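Local coordinates for enoyl-CoA hydratase/isomerase (Shewanella pealeana, PDB 4KPK), which probably acts on acyl-CoA thioesters as an enoyl-CoA hydratase or isomerase of the crotonase family, assembling as a trimer, at residues A[50-55]-A[73-78]; A[187-192]-A[210-215]; A[235-240]-A[274-279]. All coordinates share one frame; numbering follows the deposited sequence.

The three contacts follow one another along the chain, and no two of them touch. Contact 1 packs strand 49-54, second in the six-stranded sheet, against helix 65-80 of a beta-alpha-beta unit. Contact 2, with its centre about 26 Å from that of contact 1 and on the opposite side of the chain's centre, joins the end of helix 182-189 to the end of helix 206-212. Contact 3 ties the starts of helices 238-251 and 275-285 together, its centre about 25 Å from that of contact 1 and about 31 Å from that of contact 2. Contact 1 belongs to the protomer core, whereas contacts 2 and 3 lie where subunits meet, both touching the third subunit.

Contact 1: A[50-55]-A[73-78]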
loop_
_atom_site.group_PDB
_atom_site.type_symbol
_atom_site.label_atom_id
_atom_site.label_comp_id
_atom_site.label_asym_id
_atom_site.label_seq_id
_atom_site.Cartn_x
_atom_site.Cartn_y
_atom_site.Cartn_z
ATOM N N ALA A 50 17.863 20.754 -13.653
ATOM C CA ALA A 50 19.086 20.069 -13.922
ATOM C C ALA A 50 18.687 18.809 -14.590
ATOM O O ALA A 50 17.629 18.263 -14.288
ATOM C CB ALA A 50 19.834 19.731 -12.614
ATOM N N GLN A 51 19.543 18.310 -15.465
ATOM C CA GLN A 51 19.235 17.081 -16.122
ATOM C C GLN A 51 20.391 16.172 -16.041
ATOM O O GLN A 51 21.510 16.607 -16.273
ATOM C CB GLN A 51 18.910 17.313 -17.624
ATOM C CG GLN A 51 17.872 18.386 -17.817
ATOM C CD GLN A 51 17.370 18.435 -19.258
ATOM O OE1 GLN A 51 17.396 17.438 -19.967
ATOM N NE2 GLN A 51 16.947 19.592 -19.690
HETATM N N MSE A 52 20.080 14.898 -15.823
HETATM C CA MSE A 52 21.021 13.786 -15.863
HETATM C C MSE A 52 20.501 12.879 -16.945
HETATM O O MSE A 52 19.356 12.411 -16.872
HETATM C CB MSE A 52 21.090 13.014 -14.544
HETATM C CG MSE A 52 22.095 11.858 -14.607
HETATM SE SE MSE A 52 22.105 11.050 -12.787
HETATM C CE MSE A 52 23.052 11.869 -11.329
ATOM N N VAL A 53 21.364 12.615 -17.930
ATOM C CA VAL A 53 20.953 11.963 -19.140
ATOM C C VAL A 53 21.824 10.726 -19.448
ATOM O O VAL A 53 23.022 10.850 -19.657
ATOM C CB VAL A 53 20.960 12.917 -20.350
ATOM C CG1 VAL A 53 20.454 12.185 -21.607
ATOM C CG2 VAL A 53 20.117 14.161 -20.082
ATOM N N LEU A 54 21.161 9.568 -19.577
ATOM C CA LEU A 54 21.811 8.318 -19.923
ATOM C C LEU A 54 22.079 8.426 -21.392
ATOM O O LEU A 54 21.128 8.631 -22.287
ATOM C CB LEU A 54 20.985 7.078 -19.569
ATOM C CG LEU A 54 20.879 6.736 -18.079
ATOM C CD1 LEU A 54 20.356 7.915 -17.300
ATOM C CD2 LEU A 54 20.009 5.507 -17.804
ATOM N N ASP A 55 23.381 8.393 -21.625
ATOM C CA ASP A 55 23.986 8.775 -22.922
ATOM C C ASP A 55 24.951 7.711 -23.393
ATOM O O ASP A 55 26.014 7.982 -23.911
ATOM C CB ASP A 55 24.702 10.154 -22.825
ATOM C CG ASP A 55 25.067 10.726 -24.202
ATOM O OD1 ASP A 55 24.244 10.565 -25.164
ATOM O OD2 ASP A 55 26.167 11.304 -24.334
ATOM N N GLN A 73 28.194 10.671 -8.938
ATOM C CA GLN A 73 28.842 11.950 -9.091
ATOM C C GLN A 73 27.890 13.078 -9.535
ATOM O O GLN A 73 27.978 14.194 -9.017
ATOM C CB GLN A 73 29.956 11.851 -10.135
ATOM C CG GLN A 73 31.206 11.127 -9.694
ATOM C CD GLN A 73 32.206 11.028 -10.821
ATOM O OE1 GLN A 73 32.598 12.045 -11.411
ATOM N NE2 GLN A 73 32.604 9.800 -11.160
ATOM N N VAL A 74 27.016 12.800 -10.523
ATOM C CA VAL A 74 26.092 13.806 -10.979
ATOM C C VAL A 74 25.069 14.198 -9.884
ATOM O O VAL A 74 24.704 15.389 -9.705
ATOM C CB VAL A 74 25.368 13.333 -12.231
ATOM C CG1 VAL A 74 24.255 14.313 -12.610
ATOM C CG2 VAL A 74 26.339 13.167 -13.395
ATOM N N LEU A 75 24.610 13.198 -9.143
ATOM C CA LEU A 75 23.748 13.447 -8.007
ATOM C C LEU A 75 24.447 14.306 -6.969
ATOM O O LEU A 75 23.853 15.279 -6.511
ATOM C CB LEU A 75 23.273 12.151 -7.328
ATOM C CG LEU A 75 22.280 11.259 -8.070
ATOM C CD1 LEU A 75 21.822 10.131 -7.152
ATOM C CD2 LEU A 75 21.101 12.079 -8.577
ATOM N N GLU A 76 25.684 13.960 -6.592
ATOM C CA GLU A 76 26.378 14.771 -5.569
ATOM C C GLU A 76 26.592 16.169 -6.144
ATOM O O GLU A 76 26.355 17.149 -5.467
ATOM C CB GLU A 76 27.672 14.137 -5.085
ATOM C CG GLU A 76 28.679 15.141 -4.518
ATOM C CD GLU A 76 28.271 15.907 -3.229
ATOM O OE1 GLU A 76 27.086 16.323 -3.030
ATOM O OE2 GLU A 76 29.194 16.147 -2.398
ATOM N N HIS A 77 26.938 16.272 -7.428
ATOM C CA HIS A 77 27.058 17.584 -8.047
ATOM C C HIS A 77 25.803 18.468 -7.905
ATOM O O HIS A 77 25.884 19.616 -7.467
ATOM C CB HIS A 77 27.421 17.417 -9.492
ATOM C CG HIS A 77 27.497 18.692 -10.239
ATOM N ND1 HIS A 77 28.514 19.597 -10.045
ATOM C CD2 HIS A 77 26.693 19.211 -11.201
ATOM C CE1 HIS A 77 28.332 20.631 -10.847
ATOM N NE2 HIS A 77 27.224 20.430 -11.539
ATOM N N PHE A 78 24.634 17.934 -8.201
ATOM C CA PHE A 78 23.428 18.769 -8.219
ATOM C C PHE A 78 22.813 18.986 -6.817
ATOM O O PHE A 78 22.138 19.985 -6.558
ATOM C CB PHE A 78 22.398 18.214 -9.219
ATOM C CG PHE A 78 22.733 18.501 -10.685
ATOM C CD1 PHE A 78 22.985 19.802 -11.125
ATOM C CD2 PHE A 78 22.744 17.474 -11.647
ATOM C CE1 PHE A 78 23.281 20.071 -12.450
ATOM C CE2 PHE A 78 23.009 17.751 -12.995
ATOM C CZ PHE A 78 23.291 19.044 -13.396
#
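The methyl group of Ala50 sits over one face of the Phe78 ring, a CH-pi contact in which CB lies 3.4 Å from the ring centroid and only 8° off the ring normal. Phe78 CG is anti to its carbonyl carbon (chi1 -76°), a torsion that lays the ring against the strand; CD2 of His77 lies over the opposite face, offset toward the rim. The carbonyl O of Gln51 approaches the same ring obliquely, 3.8 Å from Phe78 CE2. This packing belongs to the beta-alpha-beta unit of strand 49-54, helix 65-80 and strand 86-91, part of the crotonase fold, and here strand and helix segments run almost exactly antiparallel, at 176°, with axes 9.7 Å apart. The remaining contacts are apolar. CG and CB of selenomethionine Met52 pack against Val74 CG1, at 3.8 and 3.9 Å. An extended start, with CG anti to the backbone N (chi1 -180°), carries the Met52 chain out to the helix before it bends at chi3; the exact placement of its terminal methyl is doubtful. Leu87 of strand 86-91 touches the side chains of Ala50, Leu75 and Phe78, carrying the apolar layer on to the next strand.

Contact 2: A[187-192]-A[210-215]; sequences RAMGQR and LELQII
Ala188 and selenomethionine Met189 meet Leu212 and Ile214 in a buried, mainly apolar contact between two helix ends, that of helix 182-189 and that of helix 206-212, at the trimer interface. CD1 of Ile214 is the shared apolar tip: it lies 4.0 Å from Ala188 CB and 3.9 Å from Met189 CB. Ile214 CG1 stands anti to its carbonyl carbon (chi1 -72°), which directs the longer branch at these two beta carbons, while Leu150 and Cys154 of helix 148-155 also touch the Ile214 side chain. Met189 and Leu212 lie side by side and point the same way, both packing on Tyr197 of helix 191-200, although the placement of their two ends against each other is doubtful. The chain turns sharply at each helix end. Gln213, with positive phi, closes helix 206-212 in a Schellman motif, and Gly190 leaves helix 182-189 with phi 89° while also serving as the N-cap position of helix 191-200. Polar contacts are confined to the backbone. The CA-H of Met189 points at Leu212 O, CA to O 3.4 Å with 166° at the hydrogen. A water donates to Met189 O at 2.7 Å and, more weakly, to Leu212 O at 3.3 Å, so it spans the two backbone carbonyls. Arg192 of the third subunit packs on both Ala188 and Gln213.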
loop_
_atom_site.group_PDB
_atom_site.type_symbol
_atom_site.label_atom_id
_atom_site.label_comp_id
_atom_site.label_asym_id
_atom_site.label_seq_id
_atom_site.Cartn_x
_atom_site.Cartn_y
_atom_site.Cartn_z
ATOM N N ARG A 187 8.021 -0.472 -2.221
ATOM C CA ARG A 187 7.300 0.698 -1.786
ATOM C C ARG A 187 6.369 1.203 -2.920
ATOM O O ARG A 187 5.242 1.625 -2.669
ATOM C CB ARG A 187 8.262 1.813 -1.413
ATOM C CG ARG A 187 7.633 2.929 -0.636
ATOM C CD ARG A 187 8.599 4.058 -0.390
ATOM N NE ARG A 187 9.377 4.304 -1.564
ATOM C CZ ARG A 187 10.516 4.986 -1.612
ATOM N NH1 ARG A 187 11.041 5.476 -0.515
ATOM N NH2 ARG A 187 11.124 5.184 -2.793
ATOM N N ALA A 188 6.844 1.174 -4.148
ATOM C CA ALA A 188 6.074 1.746 -5.247
ATOM C C ALA A 188 4.889 0.901 -5.625
ATOM O O ALA A 188 3.792 1.370 -5.609
ATOM C CB ALA A 188 6.982 1.921 -6.430
HETATM N N MSE A 189 5.133 -0.361 -5.931
HETATM C CA MSE A 189 4.122 -1.266 -6.490
HETATM C C MSE A 189 3.386 -2.107 -5.473
HETATM O O MSE A 189 2.317 -2.650 -5.776
HETATM C CB MSE A 189 4.808 -2.144 -7.518
HETATM C CG MSE A 189 5.415 -3.429 -6.975
HETATM SE SE MSE A 189 6.249 -4.577 -8.378
HETATM C CE MSE A 189 5.024 -4.493 -9.902
ATOM N N GLY A 190 3.913 -2.191 -4.246
ATOM C CA GLY A 190 3.280 -2.947 -3.180
ATOM C C GLY A 190 3.728 -4.430 -3.159
ATOM O O GLY A 190 4.161 -4.969 -4.171
ATOM N N GLN A 191 3.594 -5.069 -1.997
ATOM C CA GLN A 191 3.883 -6.492 -1.786
ATOM C C GLN A 191 3.080 -7.470 -2.606
ATOM O O GLN A 191 3.621 -8.449 -3.103
ATOM C CB GLN A 191 3.725 -6.874 -0.308
ATOM C CG GLN A 191 4.755 -6.197 0.639
ATOM C CD GLN A 191 5.953 -7.099 0.949
ATOM O OE1 GLN A 191 5.902 -8.326 0.727
ATOM N NE2 GLN A 191 7.064 -6.480 1.425
ATOM N N ARG A 192 1.782 -7.269 -2.692
ATOM C CA ARG A 192 0.940 -8.128 -3.528
ATOM C C ARG A 192 1.482 -8.267 -4.994
ATOM O O ARG A 192 1.665 -9.364 -5.500
ATOM C CB ARG A 192 -0.543 -7.674 -3.469
ATOM C CG ARG A 192 -1.555 -8.718 -3.950
ATOM C CD ARG A 192 -1.705 -9.879 -2.987
ATOM N NE ARG A 192 -2.106 -11.215 -3.540
ATOM C CZ ARG A 192 -3.264 -11.824 -3.324
ATOM N NH1 ARG A 192 -4.224 -11.241 -2.634
ATOM N NH2 ARG A 192 -3.511 -13.006 -3.788
ATOM N N LEU A 210 1.404 1.836 -14.926
ATOM C CA LEU A 210 0.598 2.930 -14.483
ATOM C C LEU A 210 -0.339 2.454 -13.366
ATOM O O LEU A 210 -0.433 3.135 -12.337
ATOM C CB LEU A 210 -0.175 3.561 -15.686
ATOM C CG LEU A 210 -1.128 4.731 -15.396
ATOM C CD1 LEU A 210 -0.324 5.907 -14.873
ATOM C CD2 LEU A 210 -1.915 5.187 -16.631
ATOM N N GLU A 211 -1.030 1.318 -13.566
ATOM C CA GLU A 211 -1.953 0.754 -12.567
ATOM C C GLU A 211 -1.292 0.446 -11.229
ATOM O O GLU A 211 -1.882 0.646 -10.173
ATOM C CB GLU A 211 -2.613 -0.542 -13.093
ATOM C CG GLU A 211 -3.803 -0.280 -14.036
ATOM C CD GLU A 211 -3.936 -1.280 -15.171
ATOM O OE1 GLU A 211 -3.452 -2.417 -15.027
ATOM O OE2 GLU A 211 -4.523 -0.922 -16.229
ATOM N N LEU A 212 -0.092 -0.128 -11.310
ATOM C CA LEU A 212 0.722 -0.463 -10.160
ATOM C C LEU A 212 1.412 0.734 -9.531
ATOM O O LEU A 212 2.019 0.631 -8.427
ATOM C CB LEU A 212 1.803 -1.390 -10.610
ATOM C CG LEU A 212 1.293 -2.729 -11.106
ATOM C CD1 LEU A 212 2.462 -3.591 -11.463
ATOM C CD2 LEU A 212 0.388 -3.438 -10.132
ATOM N N GLN A 213 1.344 1.853 -10.269
ATOM C CA GLN A 213 1.881 3.135 -9.835
ATOM C C GLN A 213 3.376 3.157 -9.929
ATOM O O GLN A 213 3.982 4.014 -9.358
ATOM C CB GLN A 213 1.449 3.547 -8.394
ATOM C CG GLN A 213 -0.027 3.850 -8.247
ATOM C CD GLN A 213 -0.408 4.362 -6.866
ATOM O OE1 GLN A 213 0.222 5.259 -6.308
ATOM N NE2 GLN A 213 -1.467 3.791 -6.316
ATOM N N ILE A 214 3.979 2.258 -10.694
ATOM C CA ILE A 214 5.403 2.385 -11.048
ATOM C C ILE A 214 5.622 3.715 -11.810
ATOM O O ILE A 214 6.646 4.418 -11.625
ATOM C CB ILE A 214 5.865 1.141 -11.865
ATOM C CG1 ILE A 214 5.955 -0.094 -10.984
ATOM C CG2 ILE A 214 7.177 1.406 -12.584
ATOM C CD1 ILE A 214 7.021 0.014 -9.894
ATOM N N ILE A 215 4.626 4.084 -12.661
ATOM C CA ILE A 215 4.681 5.376 -13.311
ATOM C C ILE A 215 3.449 6.128 -12.934
ATOM O O ILE A 215 2.535 5.537 -12.378
ATOM C CB ILE A 215 4.895 5.251 -14.791
ATOM C CG1 ILE A 215 3.667 4.626 -15.533
ATOM C CG2 ILE A 215 6.190 4.506 -15.044
ATOM C CD1 ILE A 215 3.976 4.168 -16.928
HETATM O O HOH W 1 0.083 -1.485 -6.773
#

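Contact 3: A[235-240]-A[274-279]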
loop_
_atom_site.group_PDB
_atom_site.type_symbol
_atom_site.label_atom_id
_atom_site.label_comp_id
_atom_site.label_asym_id
_atom_site.label_seq_id
_atom_site.Cartn_x
_atom_site.Cartn_y
_atom_site.Cartn_z
ATOM N N SER A 235 7.539 26.535 -9.101
ATOM C CA SER A 235 6.754 27.512 -8.344
ATOM C C SER A 235 6.791 27.324 -6.842
ATOM O O SER A 235 6.510 28.257 -6.111
ATOM C CB SER A 235 5.285 27.464 -8.759
ATOM O OG SER A 235 5.216 27.414 -10.149
ATOM N N ASN A 236 7.067 26.120 -6.365
ATOM C CA ASN A 236 6.826 25.815 -4.933
ATOM C C ASN A 236 8.043 26.030 -4.067
ATOM O O ASN A 236 9.157 26.113 -4.544
ATOM C CB ASN A 236 6.324 24.361 -4.727
ATOM C CG ASN A 236 5.037 24.046 -5.502
ATOM O OD1 ASN A 236 4.216 24.905 -5.745
ATOM N ND2 ASN A 236 4.859 22.796 -5.863
ATOM N N SER A 237 7.830 26.028 -2.759
ATOM C CA SER A 237 8.939 26.239 -1.805
ATOM C C SER A 237 10.003 25.161 -1.842
ATOM O O SER A 237 9.748 24.021 -1.476
ATOM C CB SER A 237 8.374 26.307 -0.404
ATOM O OG SER A 237 9.364 26.294 0.567
ATOM N N PRO A 238 11.221 25.511 -2.240
ATOM C CA PRO A 238 12.291 24.493 -2.088
ATOM C C PRO A 238 12.390 23.868 -0.700
ATOM O O PRO A 238 12.557 22.600 -0.562
ATOM C CB PRO A 238 13.577 25.266 -2.438
ATOM C CG PRO A 238 13.103 26.400 -3.321
ATOM C CD PRO A 238 11.681 26.724 -2.922
ATOM N N GLN A 239 12.326 24.715 0.333
ATOM C CA GLN A 239 12.381 24.161 1.694
ATOM C C GLN A 239 11.190 23.261 2.030
ATOM O O GLN A 239 11.365 22.218 2.673
ATOM C CB GLN A 239 12.480 25.263 2.745
ATOM C CG GLN A 239 12.618 24.693 4.156
ATOM C CD GLN A 239 12.656 25.757 5.255
ATOM O OE1 GLN A 239 13.656 25.898 5.962
ATOM N NE2 GLN A 239 11.566 26.511 5.392
ATOM N N GLY A 240 9.980 23.702 1.661
ATOM C CA GLY A 240 8.791 22.940 1.944
ATOM C C GLY A 240 8.805 21.581 1.242
ATOM O O GLY A 240 8.456 20.543 1.840
ATOM N N SER A 274 9.899 29.586 10.379
ATOM C CA SER A 274 11.047 29.792 9.477
ATOM C C SER A 274 10.880 31.020 8.555
ATOM O O SER A 274 9.750 31.480 8.243
ATOM C CB SER A 274 11.348 28.512 8.645
ATOM O OG SER A 274 10.550 28.396 7.440
ATOM N N GLU A 275 12.020 31.530 8.090
ATOM C CA GLU A 275 12.050 32.634 7.139
ATOM C C GLU A 275 11.267 32.346 5.855
ATOM O O GLU A 275 10.573 33.194 5.301
ATOM C CB GLU A 275 13.499 32.872 6.743
ATOM C CG GLU A 275 13.788 34.294 6.306
ATOM C CD GLU A 275 15.280 34.521 6.185
ATOM O OE1 GLU A 275 15.969 34.496 7.235
ATOM O OE2 GLU A 275 15.755 34.692 5.041
ATOM N N GLU A 276 11.434 31.117 5.413
ATOM C CA GLU A 276 10.861 30.582 4.204
ATOM C C GLU A 276 9.357 30.398 4.375
ATOM O O GLU A 276 8.560 30.873 3.537
ATOM C CB GLU A 276 11.584 29.264 3.886
ATOM C CG GLU A 276 12.398 29.257 2.625
ATOM C CD GLU A 276 11.539 28.769 1.492
ATOM O OE1 GLU A 276 11.902 27.830 0.733
ATOM O OE2 GLU A 276 10.418 29.310 1.460
ATOM N N GLY A 277 8.959 29.724 5.458
ATOM C CA GLY A 277 7.547 29.671 5.883
ATOM C C GLY A 277 6.925 31.053 5.970
ATOM O O GLY A 277 5.846 31.335 5.402
ATOM N N GLN A 278 7.647 31.970 6.610
ATOM C CA GLN A 278 7.156 33.321 6.777
ATOM C C GLN A 278 7.011 34.015 5.423
ATOM O O GLN A 278 6.061 34.705 5.229
ATOM C CB GLN A 278 7.988 34.130 7.776
ATOM C CG GLN A 278 7.810 33.602 9.198
ATOM C CD GLN A 278 6.436 33.930 9.781
ATOM O OE1 GLN A 278 5.667 33.049 10.269
ATOM N NE2 GLN A 278 6.104 35.206 9.742
ATOM N N GLU A 279 7.943 33.810 4.517
ATOM C CA GLU A 279 7.892 34.483 3.218
ATOM C C GLU A 279 6.764 33.903 2.370
ATOM O O GLU A 279 6.039 34.656 1.702
ATOM C CB GLU A 279 9.251 34.450 2.457
ATOM C CG GLU A 279 9.183 34.604 0.921
ATOM C CD GLU A 279 8.765 36.003 0.447
ATOM O OE1 GLU A 279 8.411 36.849 1.286
ATOM O OE2 GLU A 279 8.748 36.267 -0.789
#
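Three hydrogen bonds join the segments, two of them ending on a single oxygen, Glu276 OE1. Ser237 OG donates to Glu276 OE1 at 3.0 Å, from above the carboxylate plane, and the backbone N of Gln239 reaches the same OE1 at 3.2 Å from the same face, on the anti side and 32° out of plane. With two donors on it and the start of a helix beside it, this carboxylate is probably favoured in its charged form. The third bond has the same direction, from 235-240 to 274-279: Gln239 NE2 donates to Ser274 OG at 3.0 Å, with the acceptor close to the amide plane. Gln239 CG is anti to the backbone N (chi1 -177°), and its extended chain runs past that of Glu276 in the opposite direction; the amide and carboxylate planes are 3° apart. The contact joins the N-terminal ends of helices 238-251 and 275-285, and Asn236 ND2 bonds to Leu199 O and Thr200 O of the third subunit. Both serines are N-caps: Ser237 OG accepts from Gly240 N, and Ser274 OG from Gly277 N, each at 2.9 Å. Ser274 OG is also hydrogen-bonded to Ile271 O. Trp292 touches Ser237, Pro238 and Glu276.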